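Local coordinates for nucleocapsid protein (Schmallenberg virus, PDB 4JNG) that encapsidates the viral RNA genome, protecting it from nucleases and forming the helical nucleocapsid that serves as template for transcription and replication, at residues Y24-G29 / P87-T92; V42-Q47 / G143-A148; V62-G67 / F71-N76. All blocks are in the same frame, centred on the assembly; numbering follows the deposited sequence.

Contact 1: Y24-G29 / P87-T92; sequences YVAFIG and PDNAIT
The loop that brings Ile91 and Asn89 to Phe27 and Ala26 is held by Arg95 NH1, which both Pro87 O and Ala90 O grip, consistent with a turn held in place beside helix 20-31. The turn is type I, closed by a bond of 3.2 Å from Ala90 N to Pro87 O. Across the contact itself the evidence is apolar. Ile91 meets the Phe27 ring with two branches: CG2 approaches CD1 of the phenylalanine at 3.9 Å, and Ile91 CD1 lies 4.1 Å from Phe27 CE1. The CD1-CE1 side of the ring meets both methyls obliquely, and the two side chains run at about a right angle. The first torsion of Phe27 (chi1 168°) lays the ring beside its own carbonyl carbon and brings its end closer to the loop than its CB bond alone would. In Ile91, CG1 stands between backbone N and carbonyl carbon (chi1 46°), while the extended second torsion carries CD1 out to the Phe27 CD1-CE1 bond.

Nearer the surface, Ala26 CB touches the amide carbon Asn89 CG at 4.2 Å. This is a loose meeting, where the two backbones come nearest, with Ala26 CA and Asn89 CA 6.3 Å apart. Only 137 Å² is buried in all, divided between this outer pair and the buried Phe27-Ile91 pair. Behind the latter, Phe27 also meets the rings of Tyr31 and Tyr99, and Ile91 packs on Tyr99 and Phe71, so the contact is one edge of a larger aromatic core.

Just past Ile91, Thr92 packs on an RNA phosphate, and its OG1 bonds to Arg95 N. The loop thus ends in a threonine N-cap on helix 93-110, at the RNA-binding site to which Arg95 belongs.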
loop_
_atom_site.group_PDB
_atom_site.type_symbol
_atom_site.label_atom_id
_atom_site.label_comp_id
_atom_site.label_asym_id
_atom_site.label_seq_id
_atom_site.Cartn_x
_atom_site.Cartn_y
_atom_site.Cartn_z
ATOM N N TYR B 24 -17.879 -25.570 -19.128
ATOM C CA TYR B 24 -17.624 -25.102 -20.486
ATOM C C TYR B 24 -18.809 -25.376 -21.399
ATOM O O TYR B 24 -19.267 -24.496 -22.125
ATOM C CB TYR B 24 -16.377 -25.780 -21.033
ATOM C CG TYR B 24 -16.125 -25.554 -22.505
ATOM C CD1 TYR B 24 -15.826 -24.285 -22.987
ATOM C CD2 TYR B 24 -16.166 -26.611 -23.407
ATOM C CE1 TYR B 24 -15.581 -24.072 -24.323
ATOM C CE2 TYR B 24 -15.921 -26.409 -24.751
ATOM C CZ TYR B 24 -15.640 -25.130 -25.201
ATOM O OH TYR B 24 -15.376 -24.894 -26.510
ATOM N N VAL B 25 -19.310 -26.600 -21.342
ATOM C CA VAL B 25 -20.410 -27.012 -22.191
ATOM C C VAL B 25 -21.675 -26.241 -21.831
ATOM O O VAL B 25 -22.430 -25.866 -22.722
ATOM C CB VAL B 25 -20.630 -28.533 -22.145
ATOM C CG1 VAL B 25 -21.831 -28.928 -22.991
ATOM C CG2 VAL B 25 -19.389 -29.246 -22.654
ATOM N N ALA B 26 -21.885 -25.966 -20.541
ATOM C CA ALA B 26 -23.026 -25.141 -20.117
ATOM C C ALA B 26 -22.908 -23.704 -20.623
ATOM O O ALA B 26 -23.911 -23.062 -20.936
ATOM C CB ALA B 26 -23.164 -25.153 -18.604
ATOM N N PHE B 27 -21.679 -23.206 -20.687
ATOM C CA PHE B 27 -21.403 -21.870 -21.197
ATOM C C PHE B 27 -21.676 -21.803 -22.702
ATOM O O PHE B 27 -22.235 -20.814 -23.196
ATOM C CB PHE B 27 -19.955 -21.498 -20.872
ATOM C CG PHE B 27 -19.445 -20.280 -21.574
ATOM C CD1 PHE B 27 -19.710 -19.014 -21.079
ATOM C CD2 PHE B 27 -18.653 -20.401 -22.702
ATOM C CE1 PHE B 27 -19.211 -17.890 -21.708
ATOM C CE2 PHE B 27 -18.152 -19.280 -23.343
ATOM C CZ PHE B 27 -18.435 -18.020 -22.847
ATOM N N ILE B 28 -21.279 -22.849 -23.420
ATOM C CA ILE B 28 -21.560 -22.936 -24.848
ATOM C C ILE B 28 -23.061 -23.082 -25.060
ATOM O O ILE B 28 -23.614 -22.482 -25.962
ATOM C CB ILE B 28 -20.802 -24.096 -25.524
ATOM C CG1 ILE B 28 -19.283 -23.874 -25.430
ATOM C CG2 ILE B 28 -21.225 -24.249 -26.984
ATOM C CD1 ILE B 28 -18.785 -22.566 -26.003
ATOM N N GLY B 29 -23.711 -23.866 -24.212
ATOM C CA GLY B 29 -25.169 -23.955 -24.206
ATOM C C GLY B 29 -25.867 -22.610 -24.089
ATOM O O GLY B 29 -26.816 -22.331 -24.832
ATOM N N PRO B 87 -21.741 -20.704 -8.238
ATOM C CA PRO B 87 -22.353 -21.941 -8.738
ATOM C C PRO B 87 -21.461 -22.634 -9.776
ATOM O O PRO B 87 -20.603 -21.991 -10.384
ATOM C CB PRO B 87 -23.671 -21.463 -9.351
ATOM C CG PRO B 87 -23.956 -20.164 -8.679
ATOM C CD PRO B 87 -22.627 -19.541 -8.398
ATOM N N ASP B 88 -21.643 -23.936 -9.959
ATOM C CA ASP B 88 -20.770 -24.711 -10.837
ATOM C C ASP B 88 -20.945 -24.334 -12.313
ATOM O O ASP B 88 -20.008 -24.464 -13.093
ATOM C CB ASP B 88 -20.985 -26.217 -10.637
ATOM C CG ASP B 88 -20.351 -26.743 -9.347
ATOM O OD1 ASP B 88 -19.492 -26.053 -8.748
ATOM O OD2 ASP B 88 -20.702 -27.868 -8.937
ATOM N N ASN B 89 -22.134 -23.859 -12.678
ATOM C CA ASN B 89 -22.416 -23.413 -14.042
ATOM C C ASN B 89 -22.401 -21.903 -14.188
ATOM O O ASN B 89 -22.858 -21.380 -15.202
ATOM C CB ASN B 89 -23.765 -23.947 -14.495
ATOM C CG ASN B 89 -23.810 -25.456 -14.510
ATOM O OD1 ASN B 89 -22.794 -26.119 -14.294
ATOM N ND2 ASN B 89 -24.990 -26.013 -14.777
ATOM N N ALA B 90 -21.866 -21.203 -13.185
ATOM C CA ALA B 90 -21.732 -19.757 -13.267
ATOM C C ALA B 90 -20.358 -19.403 -13.798
ATOM O O ALA B 90 -19.407 -20.193 -13.677
ATOM C CB ALA B 90 -21.953 -19.115 -11.908
ATOM N N ILE B 91 -20.257 -18.205 -14.370
ATOM C CA ILE B 91 -18.996 -17.700 -14.885
ATOM C C ILE B 91 -18.549 -16.498 -14.070
ATOM O O ILE B 91 -19.310 -15.579 -13.793
ATOM C CB ILE B 91 -19.017 -17.331 -16.403
ATOM C CG1 ILE B 91 -20.263 -16.522 -16.787
ATOM C CG2 ILE B 91 -18.949 -18.587 -17.252
ATOM C CD1 ILE B 91 -20.249 -16.021 -18.221
ATOM N N THR B 92 -17.298 -16.566 -13.647
ATOM C CA THR B 92 -16.562 -15.414 -13.192
ATOM C C THR B 92 -15.802 -14.921 -14.401
ATOM O O THR B 92 -15.806 -15.566 -15.445
ATOM C CB THR B 92 -15.556 -15.819 -12.100
ATOM O OG1 THR B 92 -14.701 -16.846 -12.613
ATOM C CG2 THR B 92 -16.291 -16.345 -10.888
#

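Contact 2: V42-Q47 / G143-A148. With nucleotides of chain A.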
loop_
_atom_site.group_PDB
_atom_site.type_symbol
_atom_site.label_atom_id
_atom_site.label_comp_id
_atom_site.label_asym_id
_atom_site.label_seq_id
_atom_site.Cartn_x
_atom_site.Cartn_y
_atom_site.Cartn_z
ATOM N N VAL B 42 -12.771 -8.414 -28.117
ATOM C CA VAL B 42 -13.090 -7.352 -27.181
ATOM C C VAL B 42 -12.889 -7.846 -25.743
ATOM O O VAL B 42 -12.296 -7.146 -24.923
ATOM C CB VAL B 42 -14.529 -6.846 -27.369
ATOM C CG1 VAL B 42 -14.886 -5.840 -26.289
ATOM C CG2 VAL B 42 -14.696 -6.207 -28.743
ATOM N N PHE B 43 -13.365 -9.050 -25.444
ATOM C CA PHE B 43 -13.155 -9.595 -24.106
ATOM C C PHE B 43 -11.694 -9.497 -23.686
ATOM O O PHE B 43 -11.392 -8.900 -22.652
ATOM C CB PHE B 43 -13.618 -11.043 -23.968
ATOM C CG PHE B 43 -13.353 -11.611 -22.610
ATOM C CD1 PHE B 43 -14.220 -11.356 -21.563
ATOM C CD2 PHE B 43 -12.209 -12.357 -22.363
ATOM C CE1 PHE B 43 -13.961 -11.848 -20.295
ATOM C CE2 PHE B 43 -11.948 -12.851 -21.103
ATOM C CZ PHE B 43 -12.829 -12.601 -20.062
ATOM N N PHE B 44 -10.797 -10.065 -24.490
ATOM C CA PHE B 44 -9.398 -10.228 -24.058
ATOM C C PHE B 44 -8.590 -8.935 -24.006
ATOM O O PHE B 44 -7.593 -8.877 -23.297
ATOM C CB PHE B 44 -8.667 -11.276 -24.900
ATOM C CG PHE B 44 -9.085 -12.680 -24.592
ATOM C CD1 PHE B 44 -8.730 -13.265 -23.379
ATOM C CD2 PHE B 44 -9.830 -13.422 -25.500
ATOM C CE1 PHE B 44 -9.117 -14.554 -23.080
ATOM C CE2 PHE B 44 -10.223 -14.715 -25.201
ATOM C CZ PHE B 44 -9.871 -15.279 -23.984
ATOM N N LEU B 45 -8.999 -7.902 -24.735
ATOM C CA LEU B 45 -8.343 -6.601 -24.575
ATOM C C LEU B 45 -8.905 -5.784 -23.402
ATOM O O LEU B 45 -8.219 -4.903 -22.883
ATOM C CB LEU B 45 -8.398 -5.799 -25.873
ATOM C CG LEU B 45 -7.560 -6.427 -26.991
ATOM C CD1 LEU B 45 -8.008 -5.913 -28.348
ATOM C CD2 LEU B 45 -6.078 -6.174 -26.773
ATOM N N ASN B 46 -10.135 -6.081 -22.978
ATOM C CA ASN B 46 -10.795 -5.330 -21.911
ATOM C C ASN B 46 -10.942 -6.116 -20.612
ATOM O O ASN B 46 -11.737 -5.756 -19.742
ATOM C CB ASN B 46 -12.162 -4.854 -22.390
ATOM C CG ASN B 46 -12.056 -3.793 -23.459
ATOM O OD1 ASN B 46 -12.010 -4.098 -24.646
ATOM N ND2 ASN B 46 -12.019 -2.536 -23.042
ATOM N N GLN B 47 -10.153 -7.176 -20.475
ATOM C CA GLN B 47 -10.327 -8.109 -19.385
ATOM C C GLN B 47 -9.759 -7.540 -18.083
ATOM O O GLN B 47 -10.360 -7.698 -17.027
ATOM C CB GLN B 47 -9.675 -9.453 -19.710
ATOM C CG GLN B 47 -9.824 -10.457 -18.577
ATOM C CD GLN B 47 -9.159 -11.785 -18.851
ATOM O OE1 GLN B 47 -8.340 -11.914 -19.754
ATOM N NE2 GLN B 47 -9.495 -12.786 -18.041
ATOM N N GLY B 143 -2.954 -20.597 -24.668
ATOM C CA GLY B 143 -2.574 -21.136 -23.358
ATOM C C GLY B 143 -2.175 -20.082 -22.338
ATOM O O GLY B 143 -2.158 -20.358 -21.135
ATOM N N PHE B 144 -1.852 -18.883 -22.812
ATOM C CA PHE B 144 -1.538 -17.749 -21.942
ATOM C C PHE B 144 -2.775 -17.105 -21.305
ATOM O O PHE B 144 -2.640 -16.296 -20.383
ATOM C CB PHE B 144 -0.763 -16.676 -22.723
ATOM C CG PHE B 144 0.723 -16.906 -22.770
ATOM C CD1 PHE B 144 1.527 -16.562 -21.686
ATOM C CD2 PHE B 144 1.327 -17.444 -23.899
ATOM C CE1 PHE B 144 2.895 -16.763 -21.725
ATOM C CE2 PHE B 144 2.697 -17.649 -23.939
ATOM C CZ PHE B 144 3.482 -17.310 -22.849
ATOM N N ALA B 145 -3.971 -17.437 -21.787
ATOM C CA ALA B 145 -5.188 -16.823 -21.256
ATOM C C ALA B 145 -5.421 -17.201 -19.789
ATOM O O ALA B 145 -5.175 -18.340 -19.395
ATOM C CB ALA B 145 -6.394 -17.221 -22.085
ATOM N N PRO B 146 -5.904 -16.248 -18.974
ATOM C CA PRO B 146 -6.336 -16.673 -17.638
ATOM C C PRO B 146 -7.472 -17.678 -17.788
ATOM O O PRO B 146 -8.312 -17.528 -18.696
ATOM C CB PRO B 146 -6.837 -15.376 -16.990
ATOM C CG PRO B 146 -6.195 -14.282 -17.767
ATOM C CD PRO B 146 -6.024 -14.795 -19.161
ATOM N N GLY B 147 -7.469 -18.710 -16.947
ATOM C CA GLY B 147 -8.468 -19.767 -17.010
ATOM C C GLY B 147 -8.166 -20.902 -17.972
ATOM O O GLY B 147 -8.865 -21.907 -17.957
ATOM N N ALA B 148 -7.138 -20.763 -18.807
ATOM C CA ALA B 148 -6.729 -21.849 -19.703
ATOM C C ALA B 148 -6.202 -23.071 -18.939
ATOM O O ALA B 148 -6.255 -24.189 -19.450
ATOM C CB ALA B 148 -5.682 -21.360 -20.692
ATOM P P U A 30 -0.121 -4.031 -22.742
ATOM O OP1 U A 30 1.006 -3.545 -21.908
ATOM O OP2 U A 30 -1.242 -3.115 -23.079
ATOM O "O5'" U A 30 0.494 -4.609 -24.093
ATOM C "C5'" U A 30 -0.024 -5.830 -24.632
ATOM C "C4'" U A 30 0.411 -6.061 -26.061
ATOM O "O4'" U A 30 -0.697 -6.677 -26.777
ATOM C "C3'" U A 30 0.803 -4.839 -26.889
ATOM O "O3'" U A 30 2.204 -4.577 -26.814
ATOM C "C2'" U A 30 0.426 -5.278 -28.300
ATOM O "O2'" U A 30 1.394 -6.114 -28.901
ATOM C "C1'" U A 30 -0.857 -6.062 -28.041
ATOM N N1 U A 30 -2.063 -5.222 -28.009
ATOM C C2 U A 30 -2.710 -4.990 -29.207
ATOM O O2 U A 30 -2.330 -5.458 -30.267
ATOM N N3 U A 30 -3.828 -4.200 -29.116
ATOM C C4 U A 30 -4.351 -3.620 -27.981
ATOM O O4 U A 30 -5.366 -2.929 -28.066
ATOM C C5 U A 30 -3.619 -3.898 -26.782
ATOM C C6 U A 30 -2.528 -4.670 -26.836
#
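In Gln47, CG lies anti to the backbone N (chi1 179°) and the chain stays extended beyond it (chi2 -178°), which drives the amide straight at Pro146; in Phe44, CG sits beside its own backbone N (chi1 -73°), bringing the ring end to Ala145. The amide and the proline ring approach from opposite directions: Gln47 NE2 lies 3.6 Å from Pro146 CG, and Gln47 OE1 is 3.7 Å from Pro146 CD. Both are van der Waals contacts. Phe44 CE1 touches Ala145 CB at 3.9 Å, obliquely to the ring, while on one face of that ring Phe43 CD2 stands 3.7 Å above its centre. Ala145 and Pro146 lead a type II beta turn, closed by Ala148 N to Ala145 O at 3.2 Å, with Gly147 at its positive-phi corner. The contact joins the end of helix 37-45 and the start of helix 47-56 to the loop after helix 138-142, consistent with a seam between the N- and C-terminal lobes of the orthobunyavirus nucleoprotein fold. Ser97 of helix 93-110 bonds Pro146 O and packs on Phe44 and Gln47. Elsewhere on the helix, Leu45 CD2 lies against the base of U30 of chain A, 3.3 Å from its C4.

Contact 3: V62-G67 / F71-N76; sequences VDLTFG and FTVVNN. With nucleotides of chain A.
Val62 and Val73 exchange two backbone bonds, Val62 N to Val73 O at 2.8 Å and Val73 N to Val62 O at 2.9 Å, which defines a hydrogen-bonded antiparallel pair. Leu64 and Phe71 form the second such pair: Leu64 N reaches Phe71 O at 2.8 Å, and Phe71 N donates to Leu64 O at 2.7 Å, almost straight at 174°. Between them lies the non-hydrogen-bonded pair Asp63 and Thr72. Being directly opposed, their side chains share one face, and the first torsions (chi1 -79° and -67°) turn the carboxylate and the hydroxyl toward each other. Asp63 OD1 and Thr72 OG1 are 3.0 Å apart, although the hydroxyl proton has another acceptor within reach, and a water spans Asp63 OD2 and Thr72 OG1 weakly.

The face bearing Val62, Leu64, Phe71 and Val73 is apolar, and there Leu64 CD1 packs obliquely on Val73 CG2 at 4.1 Å. Beyond the last paired residues, Phe66 CD2 meets Phe71 CD1 at 4.0 Å, the latter atom near the plane of the Phe66 ring at its edge. Leu54 of helix 47-56 lies on Val62, Leu64 and Val73, while Met96 touches both phenylalanines.

Further out, Asn75 fixes the strand exit, with ND2 bonded to Leu54 O and OD1 to His77 N, an RNA-binding residue. Asn76 ND2 then donates to O2' of U24 of chain A at 2.9 Å and also bonds Asn84 O, so a protein carbonyl helps to position the amide that bonds the ribose. At the other end Phe66 stacks on Phe7 of the second subunit, and Thr65 and Phe66 pair in parallel with a strand of that chain. A two-stranded beta hairpin is thereby extended across the subunit interface, the segment just after its second strand carrying Asn76 to the RNA.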
loop_
_atom_site.group_PDB
_atom_site.type_symbol
_atom_site.label_atom_id
_atom_site.label_comp_id
_atom_site.label_asym_id
_atom_site.label_seq_id
_atom_site.Cartn_x
_atom_site.Cartn_y
_atom_site.Cartn_z
ATOM N N VAL B 62 -22.987 -9.156 -11.987
ATOM C CA VAL B 62 -23.012 -8.017 -12.894
ATOM C C VAL B 62 -23.140 -8.466 -14.342
ATOM O O VAL B 62 -22.469 -9.402 -14.784
ATOM C CB VAL B 62 -21.729 -7.163 -12.771
ATOM C CG1 VAL B 62 -21.854 -5.888 -13.589
ATOM C CG2 VAL B 62 -21.463 -6.807 -11.318
ATOM N N ASP B 63 -23.988 -7.762 -15.076
ATOM C CA ASP B 63 -24.160 -7.974 -16.507
ATOM C C ASP B 63 -23.103 -7.194 -17.286
ATOM O O ASP B 63 -23.148 -5.969 -17.339
ATOM C CB ASP B 63 -25.565 -7.535 -16.925
ATOM C CG ASP B 63 -26.630 -8.570 -16.598
ATOM O OD1 ASP B 63 -26.351 -9.531 -15.849
ATOM O OD2 ASP B 63 -27.764 -8.439 -17.114
ATOM N N LEU B 64 -22.141 -7.896 -17.880
ATOM C CA LEU B 64 -21.104 -7.243 -18.678
ATOM C C LEU B 64 -21.310 -7.520 -20.154
ATOM O O LEU B 64 -21.626 -8.642 -20.536
ATOM C CB LEU B 64 -19.722 -7.737 -18.266
ATOM C CG LEU B 64 -19.268 -7.391 -16.854
ATOM C CD1 LEU B 64 -17.833 -7.852 -16.677
ATOM C CD2 LEU B 64 -19.387 -5.896 -16.590
ATOM N N THR B 65 -21.128 -6.496 -20.981
ATOM C CA THR B 65 -21.338 -6.624 -22.430
ATOM C C THR B 65 -20.013 -6.465 -23.153
ATOM O O THR B 65 -19.357 -5.433 -23.018
ATOM C CB THR B 65 -22.332 -5.569 -22.942
ATOM O OG1 THR B 65 -23.498 -5.581 -22.117
ATOM C CG2 THR B 65 -22.753 -5.849 -24.405
ATOM N N PHE B 66 -19.616 -7.499 -23.895
ATOM C CA PHE B 66 -18.406 -7.469 -24.722
ATOM C C PHE B 66 -18.769 -7.638 -26.202
ATOM O O PHE B 66 -19.317 -8.662 -26.587
ATOM C CB PHE B 66 -17.451 -8.591 -24.321
ATOM C CG PHE B 66 -16.929 -8.468 -22.924
ATOM C CD1 PHE B 66 -15.834 -7.663 -22.650
ATOM C CD2 PHE B 66 -17.532 -9.154 -21.881
ATOM C CE1 PHE B 66 -15.350 -7.545 -21.354
ATOM C CE2 PHE B 66 -17.056 -9.033 -20.587
ATOM C CZ PHE B 66 -15.964 -8.230 -20.325
ATOM N N GLY B 67 -18.443 -6.643 -27.021
ATOM C CA GLY B 67 -18.771 -6.656 -28.456
ATOM C C GLY B 67 -20.225 -7.004 -28.711
ATOM O O GLY B 67 -20.535 -7.845 -29.553
ATOM N N PHE B 71 -23.152 -10.846 -20.874
ATOM C CA PHE B 71 -22.857 -11.989 -20.007
ATOM C C PHE B 71 -23.184 -11.668 -18.555
ATOM O O PHE B 71 -22.847 -10.592 -18.070
ATOM C CB PHE B 71 -21.373 -12.327 -20.079
ATOM C CG PHE B 71 -20.911 -12.734 -21.439
ATOM C CD1 PHE B 71 -20.568 -11.778 -22.385
ATOM C CD2 PHE B 71 -20.799 -14.078 -21.772
ATOM C CE1 PHE B 71 -20.148 -12.152 -23.650
ATOM C CE2 PHE B 71 -20.379 -14.459 -23.034
ATOM C CZ PHE B 71 -20.051 -13.495 -23.973
ATOM N N THR B 72 -23.820 -12.607 -17.860
ATOM C CA THR B 72 -24.023 -12.487 -16.423
ATOM C C THR B 72 -22.811 -13.079 -15.718
ATOM O O THR B 72 -22.527 -14.272 -15.847
ATOM C CB THR B 72 -25.312 -13.181 -15.960
ATOM O OG1 THR B 72 -26.432 -12.467 -16.494
ATOM C CG2 THR B 72 -25.420 -13.176 -14.433
ATOM N N VAL B 73 -22.110 -12.228 -14.976
ATOM C CA VAL B 73 -20.837 -12.574 -14.358
ATOM C C VAL B 73 -20.978 -12.526 -12.823
ATOM O O VAL B 73 -21.545 -11.584 -12.274
ATOM C CB VAL B 73 -19.747 -11.582 -14.834
ATOM C CG1 VAL B 73 -18.379 -11.949 -14.278
ATOM C CG2 VAL B 73 -19.703 -11.519 -16.369
ATOM N N VAL B 74 -20.464 -13.548 -12.144
ATOM C CA VAL B 74 -20.344 -13.537 -10.682
ATOM C C VAL B 74 -19.123 -12.701 -10.287
ATOM O O VAL B 74 -18.014 -12.942 -10.759
ATOM C CB VAL B 74 -20.247 -14.965 -10.109
ATOM C CG1 VAL B 74 -19.916 -14.954 -8.620
ATOM C CG2 VAL B 74 -21.565 -15.686 -10.330
ATOM N N ASN B 75 -19.360 -11.705 -9.440
ATOM C CA ASN B 75 -18.342 -10.752 -9.037
ATOM C C ASN B 75 -17.794 -11.113 -7.654
ATOM O O ASN B 75 -18.404 -10.774 -6.640
ATOM C CB ASN B 75 -18.932 -9.339 -9.028
ATOM C CG ASN B 75 -17.951 -8.286 -8.529
ATOM O OD1 ASN B 75 -16.763 -8.565 -8.298
ATOM N ND2 ASN B 75 -18.449 -7.059 -8.358
ATOM N N ASN B 76 -16.661 -11.817 -7.642
ATOM C CA ASN B 76 -15.914 -12.139 -6.415
ATOM C C ASN B 76 -14.634 -11.302 -6.300
ATOM O O ASN B 76 -13.755 -11.599 -5.491
ATOM C CB ASN B 76 -15.579 -13.640 -6.364
ATOM C CG ASN B 76 -16.680 -14.467 -5.716
ATOM O OD1 ASN B 76 -17.819 -14.030 -5.605
ATOM N ND2 ASN B 76 -16.335 -15.668 -5.271
ATOM P P U A 24 -12.608 -21.065 -9.387
ATOM O OP1 U A 24 -13.216 -20.677 -10.708
ATOM O OP2 U A 24 -11.192 -21.496 -9.339
ATOM O "O5'" U A 24 -12.764 -19.845 -8.382
ATOM C "C5'" U A 24 -14.045 -19.310 -8.025
ATOM C "C4'" U A 24 -13.889 -18.316 -6.902
ATOM O "O4'" U A 24 -13.601 -19.018 -5.658
ATOM C "C3'" U A 24 -12.741 -17.330 -7.044
ATOM O "O3'" U A 24 -13.080 -16.234 -7.875
ATOM C "C2'" U A 24 -12.511 -16.918 -5.596
ATOM O "O2'" U A 24 -13.450 -15.996 -5.075
ATOM C "C1'" U A 24 -12.696 -18.253 -4.879
ATOM N N1 U A 24 -11.452 -19.020 -4.712
ATOM C C2 U A 24 -10.611 -18.649 -3.679
ATOM O O2 U A 24 -10.854 -17.717 -2.932
ATOM N N3 U A 24 -9.470 -19.404 -3.564
ATOM C C4 U A 24 -9.094 -20.471 -4.353
ATOM O O4 U A 24 -8.033 -21.052 -4.121
ATOM C C5 U A 24 -10.015 -20.790 -5.400
ATOM C C6 U A 24 -11.134 -20.070 -5.543
ATOM P P U A 25 -12.002 -15.609 -8.889
ATOM O OP1 U A 25 -12.729 -14.706 -9.811
ATOM O OP2 U A 25 -11.156 -16.698 -9.431
ATOM O "O5'" U A 25 -11.134 -14.677 -7.936
ATOM C "C5'" U A 25 -11.747 -13.600 -7.218
ATOM C "C4'" U A 25 -10.819 -13.140 -6.126
ATOM O "O4'" U A 25 -10.516 -14.256 -5.247
ATOM C "C3'" U A 25 -9.461 -12.655 -6.600
ATOM O "O3'" U A 25 -9.572 -11.302 -7.039
ATOM C "C2'" U A 25 -8.599 -12.846 -5.354
ATOM O "O2'" U A 25 -8.723 -11.763 -4.460
ATOM C "C1'" U A 25 -9.207 -14.105 -4.731
ATOM N N1 U A 25 -8.461 -15.359 -4.946
ATOM C C2 U A 25 -7.492 -15.687 -4.012
ATOM O O2 U A 25 -7.225 -14.977 -3.059
ATOM N N3 U A 25 -6.845 -16.875 -4.243
ATOM C C4 U A 25 -7.060 -17.755 -5.282
ATOM O O4 U A 25 -6.394 -18.790 -5.349
ATOM C C5 U A 25 -8.082 -17.351 -6.202
ATOM C C6 U A 25 -8.735 -16.198 -6.004
HETATM O O HOH W 1 -28.084 -11.275 -19.091
#

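How the contacts relate
From the N terminus, helix 20-31 supplies the first half of contact 1 and helix 37-45 that of contact 2. The chain next enters the hairpin, where contact 3 closes a short loop between 62-67 and 71-76. Residues 87-92 then return to helix 20-31, completing contact 1, and only later does 143-148 reach back to 42-47. Contacts 1 and 2 therefore cross, while contact 3 nests inside both. Contact 3 also touches each of them: Ile91 O probably accepts a hydrogen bond from Val74 N at 2.9 Å, and Phe66 CD1 packs on Phe43 CA at 3.6 Å. The hairpin thus ties the loop 87-92 to the end of helix 37-45.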